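Local coordinates for protein titin (Homo sapiens, PDB 3LCY) that spans the sarcomere as a giant muscle protein, with tandem A-band immunoglobulin domains that probably serve as structural modules along the thick filament, at residues E6-K20 / N84-Q98. Sequence-based numbering, arbitrary orientation.
Sequences EAPGIRKEMKDVTTK and NEVGEVETSSKLLLQ
A chi1 of 171° swings Thr91 OG1 to the side opposite its own N, where it accepts the N-H of Met14 at 3.0 Å; Ser93, its OG turned between N and the carbonyl carbon (chi1 70°), donates to Lys15 O from above the carbonyl plane. Small hydroxyl residues suit these buried positions, because they satisfy backbone groups where 6-20 passes from one sheet to the other and forms no ladder with 88-98. Met14 crosses Thr91 at about a right angle and continues inward onto Leu27 and Cys29, its flexible thioether filling the core of the sandwich. Just before the parallel ladder, Asp16 stands in with its side chain: OD1, met from above the carboxylate plane, accepts from Lys94 N at 2.9 Å. Val17 N to Lys94 O, Leu96 N to Val17 O (2.7 Å) and Thr19 N to Leu96 O follow. The beta-branched Val17 and Thr19 face the same side as Leu95, whose CD1 lies 3.9 Å from Thr19 CG2. On the other side Thr18 OG1 sits 2.9 Å from Gln98 OE1 and 3.0 Å from Leu96 O, two acceptors competing for one proton. At the far end Asn84 ND2 donates to Glu6 O (2.7 Å), which lies in the Asn84 amide plane, and also to Pro35 O, while OD1 takes Gly87 N in an Asx motif. The compact ring of Pro8, buried also against Ile31 and Ala82, lies beside Val89. This is the split A/A' edge strand of an I-set immunoglobulin domain: 6-10 pairs with 24-34, and 17-20 with the G strand, 88-98. Backbone bonds therefore hold 17-20, while side-chain hydroxyls and a carboxylate replace them in the preceding link.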
ATOM      1  N   GLU A   6       5.326  30.046 -24.547  1.00 78.02           N
ATOM      2  CA  GLU A   6       4.082  29.685 -23.930  1.00 73.76           C
ATOM      3  C   GLU A   6       4.449  28.791 -22.772  1.00 70.02           C
ATOM      4  O   GLU A   6       5.203  27.842 -22.936  1.00 70.72           O
ATOM      5  CB  GLU A   6       3.199  28.969 -24.937  1.00 72.78           C
ATOM      6  CG  GLU A   6       3.201  29.648 -26.287  1.00 73.58           C
ATOM      7  CD  GLU A   6       2.155  29.108 -27.228  1.00 75.30           C
ATOM      8  OE1 GLU A   6       2.330  29.250 -28.455  1.00 74.39           O
ATOM      9  OE2 GLU A   6       1.157  28.545 -26.747  1.00 77.06           O
ATOM     10  N   ALA A   7       3.919  29.099 -21.597  1.00 64.52           N
ATOM     11  CA  ALA A   7       4.198  28.313 -20.411  1.00 57.41           C
ATOM     12  C   ALA A   7       3.530  26.991 -20.653  1.00 51.78           C
ATOM     13  O   ALA A   7       2.596  26.904 -21.430  1.00 51.45           O
ATOM     14  CB  ALA A   7       3.641  28.974 -19.184  1.00 58.22           C
ATOM     15  N   PRO A   8       4.004  25.950 -19.998  1.00 47.53           N
ATOM     16  CA  PRO A   8       3.402  24.639 -20.207  1.00 43.77           C
ATOM     17  C   PRO A   8       1.912  24.638 -19.878  1.00 45.26           C
ATOM     18  O   PRO A   8       1.488  25.102 -18.833  1.00 48.65           O
ATOM     19  CB  PRO A   8       4.164  23.759 -19.221  1.00 42.36           C
ATOM     20  CG  PRO A   8       5.421  24.442 -19.007  1.00 45.72           C
ATOM     21  CD  PRO A   8       5.117  25.890 -19.048  1.00 47.53           C
ATOM     22  N   GLY A   9       1.136  24.094 -20.800  1.00 42.68           N
ATOM     23  CA  GLY A   9      -0.300  24.007 -20.665  1.00 41.11           C
ATOM     24  C   GLY A   9      -0.733  22.565 -20.683  1.00 40.09           C
ATOM     25  O   GLY A   9      -0.242  21.778 -21.472  1.00 39.39           O
ATOM     26  N   ILE A  10      -1.651  22.215 -19.804  1.00 38.39           N
ATOM     27  CA  ILE A  10      -2.121  20.851 -19.744  1.00 36.65           C
ATOM     28  C   ILE A  10      -3.193  20.586 -20.787  1.00 35.55           C
ATOM     29  O   ILE A  10      -4.199  21.260 -20.824  1.00 30.96           O
ATOM     30  CB  ILE A  10      -2.645  20.536 -18.330  1.00 36.05           C
ATOM     31  CG1 ILE A  10      -1.482  20.548 -17.339  1.00 34.97           C
ATOM     32  CG2 ILE A  10      -3.344  19.208 -18.295  1.00 30.34           C
ATOM     33  CD1 ILE A  10      -1.868  20.829 -15.935  1.00 33.78           C
ATOM     34  N   ARG A  11      -2.956  19.591 -21.640  1.00 39.30           N
ATOM     35  CA  ARG A  11      -3.920  19.194 -22.662  1.00 40.50           C
ATOM     36  C   ARG A  11      -4.741  18.058 -22.091  1.00 37.29           C
ATOM     37  O   ARG A  11      -5.951  18.053 -22.168  1.00 40.43           O
ATOM     38  CB  ARG A  11      -3.223  18.758 -23.935  1.00 42.09           C
ATOM     39  CG  ARG A  11      -2.771  19.901 -24.775  1.00 44.65           C
ATOM     40  CD  ARG A  11      -3.921  20.463 -25.554  1.00 49.23           C
ATOM     41  NE  ARG A  11      -3.571  21.704 -26.226  1.00 52.97           N
ATOM     42  CZ  ARG A  11      -3.001  21.775 -27.419  1.00 57.62           C
ATOM     43  NH1 ARG A  11      -2.687  20.682 -28.082  1.00 56.79           N
ATOM     44  NH2 ARG A  11      -2.734  22.948 -27.944  1.00 62.14           N
ATOM     45  N   LYS A  12      -4.048  17.104 -21.501  1.00 35.29           N
ATOM     46  CA  LYS A  12      -4.650  15.985 -20.823  1.00 33.03           C
ATOM     47  C   LYS A  12      -3.961  15.899 -19.481  1.00 29.40           C
ATOM     48  O   LYS A  12      -2.760  15.782 -19.406  1.00 27.29           O
ATOM     49  CB  LYS A  12      -4.441  14.710 -21.628  1.00 36.45           C
ATOM     50  CG  LYS A  12      -5.025  13.458 -21.020  1.00 41.95           C
ATOM     51  CD  LYS A  12      -3.983  12.671 -20.238  1.00 46.56           C
ATOM     52  CE  LYS A  12      -4.619  11.538 -19.449  1.00 48.95           C
ATOM     53  NZ  LYS A  12      -3.655  10.816 -18.599  1.00 46.73           N
ATOM     54  N   GLU A  13      -4.727  15.993 -18.413  1.00 31.23           N
ATOM     55  CA  GLU A  13      -4.179  15.890 -17.075  1.00 32.20           C
ATOM     56  C   GLU A  13      -4.000  14.440 -16.673  1.00 26.36           C
ATOM     57  O   GLU A  13      -4.602  13.560 -17.245  1.00 28.54           O
ATOM     58  CB  GLU A  13      -5.070  16.609 -16.083  1.00 35.39           C
ATOM     59  CG  GLU A  13      -6.404  15.981 -15.895  1.00 41.15           C
ATOM     60  CD  GLU A  13      -7.176  16.664 -14.828  1.00 50.97           C
ATOM     61  OE1 GLU A  13      -7.125  17.902 -14.781  1.00 54.62           O
ATOM     62  OE2 GLU A  13      -7.822  15.975 -14.026  1.00 55.03           O
ATOM     63  N   MET A  14      -3.176  14.199 -15.674  1.00 24.72           N
ATOM     64  CA  MET A  14      -2.952  12.847 -15.208  1.00 23.49           C
ATOM     65  C   MET A  14      -4.206  12.248 -14.618  1.00 23.59           C
ATOM     66  O   MET A  14      -5.001  12.928 -14.004  1.00 23.69           O
ATOM     67  CB  MET A  14      -1.829  12.797 -14.189  1.00 25.51           C
ATOM     68  CG  MET A  14      -0.472  12.872 -14.793  1.00 24.18           C
ATOM     69  SD  MET A  14       0.774  12.508 -13.603  1.00 45.25           S
ATOM     70  CE  MET A  14       0.953  10.767 -13.843  1.00 69.20           C
ATOM     71  N   LYS A  15      -4.366  10.956 -14.826  1.00 21.41           N
ATOM     72  CA  LYS A  15      -5.521  10.247 -14.354  1.00 21.33           C
ATOM     73  C   LYS A  15      -5.110   9.112 -13.465  1.00 20.09           C
ATOM     74  O   LYS A  15      -4.019   8.596 -13.566  1.00 21.34           O
ATOM     75  CB  LYS A  15      -6.291   9.661 -15.530  1.00 23.90           C
ATOM     76  CG  LYS A  15      -6.838  10.662 -16.469  1.00 29.96           C
ATOM     77  CD  LYS A  15      -7.930  11.470 -15.840  1.00 36.55           C
ATOM     78  CE  LYS A  15      -8.300  12.618 -16.735  1.00 40.40           C
ATOM     79  NZ  LYS A  15      -9.547  13.265 -16.304  1.00 41.03           N
ATOM     80  N   ASP A  16      -6.006   8.738 -12.575  1.00 21.92           N
ATOM     81  CA  ASP A  16      -5.758   7.603 -11.695  1.00 22.91           C
ATOM     82  C   ASP A  16      -5.604   6.332 -12.520  1.00 24.84           C
ATOM     83  O   ASP A  16      -6.357   6.098 -13.464  1.00 27.15           O
ATOM     84  CB  ASP A  16      -6.882   7.455 -10.669  1.00 23.68           C
ATOM     85  CG  ASP A  16      -6.843   8.534  -9.606  1.00 25.96           C
ATOM     86  OD1 ASP A  16      -5.860   9.304  -9.578  1.00 26.37           O
ATOM     87  OD2 ASP A  16      -7.791   8.611  -8.797  1.00 26.53           O
ATOM     88  N   VAL A  17      -4.617   5.520 -12.163  1.00 25.00           N
ATOM     89  CA  VAL A  17      -4.318   4.304 -12.910  1.00 20.88           C
ATOM     90  C   VAL A  17      -4.239   3.093 -11.990  1.00 24.77           C
ATOM     91  O   VAL A  17      -3.663   3.165 -10.907  1.00 27.71           O
ATOM     92  CB  VAL A  17      -2.991   4.437 -13.681  1.00 18.63           C
ATOM     93  CG1 VAL A  17      -2.541   3.087 -14.216  1.00 15.31           C
ATOM     94  CG2 VAL A  17      -3.136   5.439 -14.811  1.00 10.88           C
ATOM     95  N   THR A  18      -4.823   1.981 -12.427  1.00 25.53           N
ATOM     96  CA  THR A  18      -4.761   0.744 -11.661  1.00 25.38           C
ATOM     97  C   THR A  18      -3.991  -0.338 -12.409  1.00 27.59           C
ATOM     98  O   THR A  18      -4.182  -0.540 -13.608  1.00 29.52           O
ATOM     99  CB  THR A  18      -6.166   0.219 -11.303  1.00 27.06           C
ATOM    100  OG1 THR A  18      -6.048  -0.894 -10.409  1.00 34.12           O
ATOM    101  CG2 THR A  18      -6.913  -0.218 -12.553  1.00 22.77           C
ATOM    102  N   THR A  19      -3.111  -1.030 -11.693  1.00 27.57           N
ATOM    103  CA  THR A  19      -2.331  -2.105 -12.288  1.00 28.47           C
ATOM    104  C   THR A  19      -2.106  -3.217 -11.274  1.00 29.10           C
ATOM    105  O   THR A  19      -2.131  -2.984 -10.064  1.00 27.68           O
ATOM    106  CB  THR A  19      -0.966  -1.604 -12.791  1.00 27.62           C
ATOM    107  OG1 THR A  19      -0.425  -2.541 -13.731  1.00 29.57           O
ATOM    108  CG2 THR A  19       0.001  -1.440 -11.629  1.00 24.64           C
ATOM    109  N   LYS A  20      -1.889  -4.429 -11.772  1.00 30.41           N
ATOM    110  CA  LYS A  20      -1.618  -5.566 -10.903  1.00 30.23           C
ATOM    111  C   LYS A  20      -0.243  -5.428 -10.261  1.00 29.39           C
ATOM    112  O   LYS A  20       0.743  -5.142 -10.942  1.00 29.83           O
ATOM    113  CB  LYS A  20      -1.694  -6.879 -11.683  1.00 29.15           C
ATOM    114  CG  LYS A  20      -1.247  -8.092 -10.883  1.00 33.83           C
ATOM    115  CD  LYS A  20      -1.133  -9.331 -11.757  1.00 38.70           C
ATOM    116  CE  LYS A  20      -0.627 -10.524 -10.960  1.00 41.57           C
ATOM    117  NZ  LYS A  20      -0.451 -11.733 -11.812  1.00 46.07           N
ATOM    118  N   ASN A  84       9.522  25.316 -18.408  1.00 39.28           N
ATOM    119  CA  ASN A  84      10.152  26.032 -19.504  1.00 41.64           C
ATOM    120  C   ASN A  84      10.467  27.435 -18.984  1.00 48.65           C
ATOM    121  O   ASN A  84      10.115  27.746 -17.859  1.00 49.30           O
ATOM    122  CB  ASN A  84       9.361  25.962 -20.811  1.00 41.51           C
ATOM    123  CG  ASN A  84       8.217  26.902 -20.853  1.00 44.20           C
ATOM    124  OD1 ASN A  84       8.025  27.685 -19.947  1.00 48.51           O
ATOM    125  ND2 ASN A  84       7.441  26.836 -21.910  1.00 42.80           N
ATOM    126  N   GLU A  85      11.144  28.277 -19.749  1.00 53.61           N
ATOM    127  CA  GLU A  85      11.485  29.600 -19.236  1.00 55.37           C
ATOM    128  C   GLU A  85      10.262  30.415 -18.855  1.00 55.93           C
ATOM    129  O   GLU A  85      10.275  31.113 -17.852  1.00 60.34           O
ATOM    130  CB  GLU A  85      12.300  30.409 -20.245  1.00 59.64           C
ATOM    131  CG  GLU A  85      13.209  29.634 -21.155  1.00 64.75           C
ATOM    132  CD  GLU A  85      13.599  30.442 -22.381  1.00 69.81           C
ATOM    133  OE1 GLU A  85      14.790  30.765 -22.541  1.00 72.56           O
ATOM    134  OE2 GLU A  85      12.709  30.750 -23.192  1.00 69.21           O
ATOM    135  N   VAL A  86       9.210  30.333 -19.652  1.00 52.40           N
ATOM    136  CA  VAL A  86       7.997  31.084 -19.378  1.00 51.29           C
ATOM    137  C   VAL A  86       7.302  30.728 -18.069  1.00 53.68           C
ATOM    138  O   VAL A  86       6.808  31.608 -17.384  1.00 56.54           O
ATOM    139  CB  VAL A  86       6.989  30.917 -20.496  1.00 47.59           C
ATOM    140  CG1 VAL A  86       5.850  31.874 -20.305  1.00 46.46           C
ATOM    141  CG2 VAL A  86       7.647  31.121 -21.818  1.00 45.93           C
ATOM    142  N   GLY A  87       7.249  29.445 -17.726  1.00 51.80           N
ATOM    143  CA  GLY A  87       6.603  29.025 -16.497  1.00 50.36           C
ATOM    144  C   GLY A  87       6.519  27.529 -16.309  1.00 51.12           C
ATOM    145  O   GLY A  87       7.071  26.777 -17.084  1.00 50.25           O
ATOM    146  N   GLU A  88       5.825  27.091 -15.270  1.00 47.52           N
ATOM    147  CA  GLU A  88       5.687  25.665 -15.022  1.00 51.95           C
ATOM    148  C   GLU A  88       4.290  25.251 -14.567  1.00 48.95           C
ATOM    149  O   GLU A  88       3.588  26.032 -13.948  1.00 48.24           O
ATOM    150  CB  GLU A  88       6.749  25.187 -14.037  1.00 54.31           C
ATOM    151  CG  GLU A  88       6.485  25.503 -12.598  1.00 57.80           C
ATOM    152  CD  GLU A  88       7.601  25.013 -11.699  1.00 62.47           C
ATOM    153  OE1 GLU A  88       7.372  24.863 -10.487  1.00 64.55           O
ATOM    154  OE2 GLU A  88       8.713  24.778 -12.203  1.00 61.87           O
ATOM    155  N   VAL A  89       3.902  24.014 -14.882  1.00 46.02           N
ATOM    156  CA  VAL A  89       2.600  23.489 -14.494  1.00 41.12           C
ATOM    157  C   VAL A  89       2.799  22.193 -13.737  1.00 39.93           C
ATOM    158  O   VAL A  89       3.827  21.547 -13.864  1.00 43.46           O
ATOM    159  CB  VAL A  89       1.697  23.197 -15.696  1.00 35.92           C
ATOM    160  CG1 VAL A  89       1.454  24.448 -16.503  1.00 39.88           C
ATOM    161  CG2 VAL A  89       2.293  22.109 -16.548  1.00 32.10           C
ATOM    162  N   GLU A  90       1.808  21.821 -12.945  1.00 36.95           N
ATOM    163  CA  GLU A  90       1.876  20.600 -12.166  1.00 35.34           C
ATOM    164  C   GLU A  90       0.616  19.744 -12.300  1.00 33.60           C
ATOM    165  O   GLU A  90      -0.489  20.263 -12.377  1.00 35.44           O
ATOM    166  CB  GLU A  90       2.126  20.959 -10.704  1.00 38.54           C
ATOM    167  CG  GLU A  90       1.764  19.890  -9.713  1.00 41.94           C
ATOM    168  CD  GLU A  90       1.902  20.367  -8.290  1.00 44.40           C
ATOM    169  OE1 GLU A  90       2.810  21.170  -8.020  1.00 45.13           O
ATOM    170  OE2 GLU A  90       1.100  19.937  -7.440  1.00 47.05           O
ATOM    171  N   THR A  91       0.791  18.430 -12.326  1.00 28.13           N
ATOM    172  CA  THR A  91      -0.336  17.512 -12.429  1.00 25.97           C
ATOM    173  C   THR A  91      -0.051  16.210 -11.687  1.00 25.41           C
ATOM    174  O   THR A  91       1.038  15.644 -11.798  1.00 24.15           O
ATOM    175  CB  THR A  91      -0.687  17.207 -13.895  1.00 25.66           C
ATOM    176  OG1 THR A  91      -1.645  16.143 -13.943  1.00 28.19           O
ATOM    177  CG2 THR A  91       0.556  16.796 -14.664  1.00 27.61           C
ATOM    178  N   SER A  92      -1.036  15.742 -10.929  1.00 23.11           N
ATOM    179  CA  SER A  92      -0.856  14.560 -10.095  1.00 21.02           C
ATOM    180  C   SER A  92      -2.019  13.582 -10.204  1.00 21.09           C
ATOM    181  O   SER A  92      -3.156  13.975 -10.465  1.00 12.50           O
ATOM    182  CB  SER A  92      -0.664  14.971  -8.634  1.00 21.75           C
ATOM    183  OG  SER A  92       0.405  15.890  -8.499  1.00 24.53           O
ATOM    184  N   SER A  93      -1.719  12.304 -10.000  1.00 21.49           N
ATOM    185  CA  SER A  93      -2.733  11.259  -9.977  1.00 20.12           C
ATOM    186  C   SER A  93      -2.223  10.103  -9.125  1.00 21.22           C
ATOM    187  O   SER A  93      -1.061  10.095  -8.719  1.00 21.00           O
ATOM    188  CB  SER A  93      -3.062  10.786 -11.395  1.00 19.94           C
ATOM    189  OG  SER A  93      -1.982  10.063 -11.957  1.00 22.88           O
ATOM    190  N   LYS A  94      -3.087   9.135  -8.846  1.00 22.73           N
ATOM    191  CA  LYS A  94      -2.712   8.031  -7.970  1.00 23.38           C
ATOM    192  C   LYS A  94      -2.633   6.690  -8.687  1.00 23.83           C
ATOM    193  O   LYS A  94      -3.314   6.462  -9.688  1.00 19.57           O
ATOM    194  CB  LYS A  94      -3.675   7.929  -6.787  1.00 24.07           C
ATOM    195  CG  LYS A  94      -3.558   9.070  -5.796  1.00 21.69           C
ATOM    196  CD  LYS A  94      -4.581   8.931  -4.685  1.00 19.70           C
ATOM    197  CE  LYS A  94      -4.414  10.026  -3.647  1.00 16.73           C
ATOM    198  NZ  LYS A  94      -5.511  10.007  -2.642  1.00 23.14           N
ATOM    199  N   LEU A  95      -1.794   5.807  -8.159  1.00 28.01           N
ATOM    200  CA  LEU A  95      -1.669   4.454  -8.678  1.00 21.60           C
ATOM    201  C   LEU A  95      -2.354   3.477  -7.733  1.00 26.24           C
ATOM    202  O   LEU A  95      -2.000   3.386  -6.558  1.00 32.91           O
ATOM    203  CB  LEU A  95      -0.196   4.077  -8.847  1.00 22.66           C
ATOM    204  CG  LEU A  95       0.089   2.627  -9.244  1.00 28.31           C
ATOM    205  CD1 LEU A  95      -0.664   2.258 -10.512  1.00 25.25           C
ATOM    206  CD2 LEU A  95       1.585   2.391  -9.409  1.00 28.04           C
ATOM    207  N   LEU A  96      -3.348   2.760  -8.245  1.00 27.90           N
ATOM    208  CA  LEU A  96      -4.059   1.769  -7.448  1.00 28.76           C
ATOM    209  C   LEU A  96      -3.586   0.368  -7.811  1.00 32.00           C
ATOM    210  O   LEU A  96      -3.579  -0.012  -8.981  1.00 35.65           O
ATOM    211  CB  LEU A  96      -5.573   1.891  -7.645  1.00 23.84           C
ATOM    212  CG  LEU A  96      -6.285   3.086  -7.003  1.00 25.04           C
ATOM    213  CD1 LEU A  96      -5.767   4.406  -7.551  1.00 22.73           C
ATOM    214  CD2 LEU A  96      -7.784   2.978  -7.211  1.00 26.18           C
ATOM    215  N   LEU A  97      -3.187  -0.397  -6.803  1.00 27.28           N
ATOM    216  CA  LEU A  97      -2.671  -1.738  -7.030  1.00 25.66           C
ATOM    217  C   LEU A  97      -3.770  -2.790  -6.960  1.00 23.50           C
ATOM    218  O   LEU A  97      -4.830  -2.564  -6.374  1.00 20.99           O
ATOM    219  CB  LEU A  97      -1.573  -2.072  -6.021  1.00 28.02           C
ATOM    220  CG  LEU A  97      -0.338  -1.172  -6.041  1.00 30.05           C
ATOM    221  CD1 LEU A  97       0.666  -1.634  -5.000  1.00 32.91           C
ATOM    222  CD2 LEU A  97       0.293  -1.152  -7.423  1.00 28.91           C
ATOM    223  N   GLN A  98      -3.504  -3.941  -7.567  1.00 19.82           N
ATOM    224  CA  GLN A  98      -4.406  -5.080  -7.498  1.00 24.64           C
ATOM    225  C   GLN A  98      -3.638  -6.318  -7.051  1.00 23.42           C
ATOM    226  O   GLN A  98      -2.638  -6.694  -7.663  1.00 26.97           O
ATOM    227  CB  GLN A  98      -5.067  -5.329  -8.854  1.00 29.86           C
ATOM    228  CG  GLN A  98      -5.970  -4.204  -9.322  1.00 33.54           C
ATOM    229  CD  GLN A  98      -6.502  -4.433 -10.721  1.00 35.82           C
ATOM    230  OE1 GLN A  98      -6.899  -3.492 -11.406  1.00 38.77           O
ATOM    231  NE2 GLN A  98      -6.509  -5.689 -11.154  1.00 32.96           N
TER